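Local coordinates for inactive Zymogen C11 Protease (Parabacteroides distasonis, PDB 6MZO), which is an inactive zymogen of a clostripain-like (C11) cysteine protease, a clan CD peptidase that in its active form would probably cleave peptide bonds, at residues Leu78-Ala82 with Gln95-Lys99. Coordinates in Å, arbitrary orientation, origin at the centre of the assembly. Numbering follows the deposited sequence.
Sequences LETYA and QIIDK
The end of an edge strand faces one side of a helix here. Residues 78-80 close strand 72-80. Y81 and A82 lead on as extended loop. Segment 95-99 is regular helix: K99 N donates a hydrogen bond to Q95 O (3.0 Å). The backbones stay well apart: the nearest CA pair is E79 and K99, at 10.0 Å. Side chains alone bridge the gap, burying 215 Å² in total. At L78 the backbone turns to phi/psi -74/-60. L78 and E79 both face L63 of the adjoining strand, a classic beta bulge, and both CA-to-CB bonds point toward the helix.

Van der Waals contacts centre on Y81. Its CA-to-CB bond points toward the helix, and with chi1 m the ring reaches I96 and Q95. Y81 CZ makes an apolar contact with I96 CD1 at 3.5 Å, and Y81 OH is 3.3 Å from the same methyl. The I96 CA-to-CB bond points sideways, but its m,m rotamer brings CD1 to the tyrosine. Y81 OH also meets K99 CD at 3.4 Å. Q95 (chi1 and chi2 t) brings NE2 to 3.6 Å from Y81 CE1.

E79 (chi1 and chi2 t) and K99 (t,t,t,p) form a long salt bridge, E79 OE1 to K99 NZ at 3.7 Å; the NZ position is less certain. K99 also forms a salt bridge with E103, one helical turn on.

I96 also touches L63, L16 and Y53. The arrangement is that of a helix packed on one face of the mixed central sheet, whose edge strand reaches its flank through side chains, in the alpha/beta fold of clan CD proteases.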
# COMPACT_ATOMS: atom_id res chain seq x y z
N LEU A 78 -15.80 10.17 -18.51
CA LEU A 78 -16.77 9.13 -18.78
C LEU A 78 -18.07 9.23 -18.01
O LEU A 78 -19.17 9.27 -18.59
CB LEU A 78 -16.19 7.77 -18.49
CG LEU A 78 -14.93 7.53 -19.31
CD1 LEU A 78 -14.34 6.18 -18.96
CD2 LEU A 78 -15.28 7.54 -20.81
N GLU A 79 -17.95 9.17 -16.69
CA GLU A 79 -19.16 9.27 -15.90
C GLU A 79 -18.96 10.25 -14.78
O GLU A 79 -17.88 10.29 -14.17
CB GLU A 79 -19.58 7.91 -15.38
CG GLU A 79 -20.91 7.97 -14.63
CD GLU A 79 -21.59 6.63 -14.55
OE1 GLU A 79 -20.88 5.60 -14.67
OE2 GLU A 79 -22.83 6.61 -14.38
N THR A 80 -19.99 11.02 -14.49
CA THR A 80 -19.93 11.94 -13.37
C THR A 80 -21.01 11.45 -12.40
O THR A 80 -22.17 11.36 -12.79
CB THR A 80 -20.16 13.38 -13.81
OG1 THR A 80 -19.08 13.81 -14.63
CG2 THR A 80 -20.27 14.33 -12.62
N TYR A 81 -20.63 11.11 -11.18
CA TYR A 81 -21.54 10.41 -10.27
C TYR A 81 -22.29 11.39 -9.39
O TYR A 81 -21.92 12.56 -9.34
CB TYR A 81 -20.75 9.40 -9.44
CG TYR A 81 -20.20 8.29 -10.29
CD1 TYR A 81 -20.99 7.18 -10.59
CD2 TYR A 81 -18.90 8.33 -10.77
CE1 TYR A 81 -20.51 6.16 -11.37
CE2 TYR A 81 -18.40 7.33 -11.51
CZ TYR A 81 -19.23 6.24 -11.84
OH TYR A 81 -18.76 5.17 -12.61
N ALA A 82 -23.38 10.95 -8.74
CA ALA A 82 -24.10 11.83 -7.82
C ALA A 82 -23.19 12.11 -6.62
O ALA A 82 -22.28 11.33 -6.33
CB ALA A 82 -25.42 11.22 -7.38
N GLN A 95 -17.69 -1.04 -7.56
CA GLN A 95 -18.59 -0.51 -8.61
C GLN A 95 -17.76 0.09 -9.77
O GLN A 95 -18.01 -0.19 -10.96
CB GLN A 95 -19.50 0.56 -8.06
CG GLN A 95 -20.34 1.21 -9.16
CD GLN A 95 -21.19 2.34 -8.64
OE1 GLN A 95 -21.50 2.40 -7.44
NE2 GLN A 95 -21.57 3.26 -9.54
N ILE A 96 -16.75 0.89 -9.42
CA ILE A 96 -15.89 1.53 -10.39
C ILE A 96 -15.00 0.50 -11.09
O ILE A 96 -14.84 0.55 -12.31
CB ILE A 96 -14.99 2.60 -9.71
CG1 ILE A 96 -15.86 3.72 -9.09
CG2 ILE A 96 -13.98 3.16 -10.71
CD1 ILE A 96 -16.84 4.47 -10.08
N ILE A 97 -14.43 -0.44 -10.32
CA ILE A 97 -13.59 -1.48 -10.95
C ILE A 97 -14.45 -2.26 -11.95
O ILE A 97 -14.01 -2.57 -13.09
CB ILE A 97 -12.99 -2.43 -9.88
CG1 ILE A 97 -11.94 -1.72 -9.10
CG2 ILE A 97 -12.38 -3.66 -10.58
CD1 ILE A 97 -11.60 -2.48 -7.83
N ASP A 98 -15.69 -2.62 -11.56
CA ASP A 98 -16.51 -3.37 -12.48
C ASP A 98 -16.75 -2.60 -13.75
O ASP A 98 -16.73 -3.19 -14.86
CB ASP A 98 -17.89 -3.71 -11.84
CG ASP A 98 -17.77 -4.74 -10.75
OD1 ASP A 98 -16.77 -5.46 -10.69
OD2 ASP A 98 -18.71 -4.85 -9.94
N LYS A 99 -17.03 -1.30 -13.60
CA LYS A 99 -17.29 -0.50 -14.80
C LYS A 99 -16.04 -0.43 -15.71
O LYS A 99 -16.13 -0.59 -16.94
CB LYS A 99 -17.76 0.91 -14.41
CG LYS A 99 -17.83 1.84 -15.59
CD LYS A 99 -18.58 3.13 -15.33
CE LYS A 99 -18.83 3.90 -16.66
NZ LYS A 99 -19.93 3.25 -17.41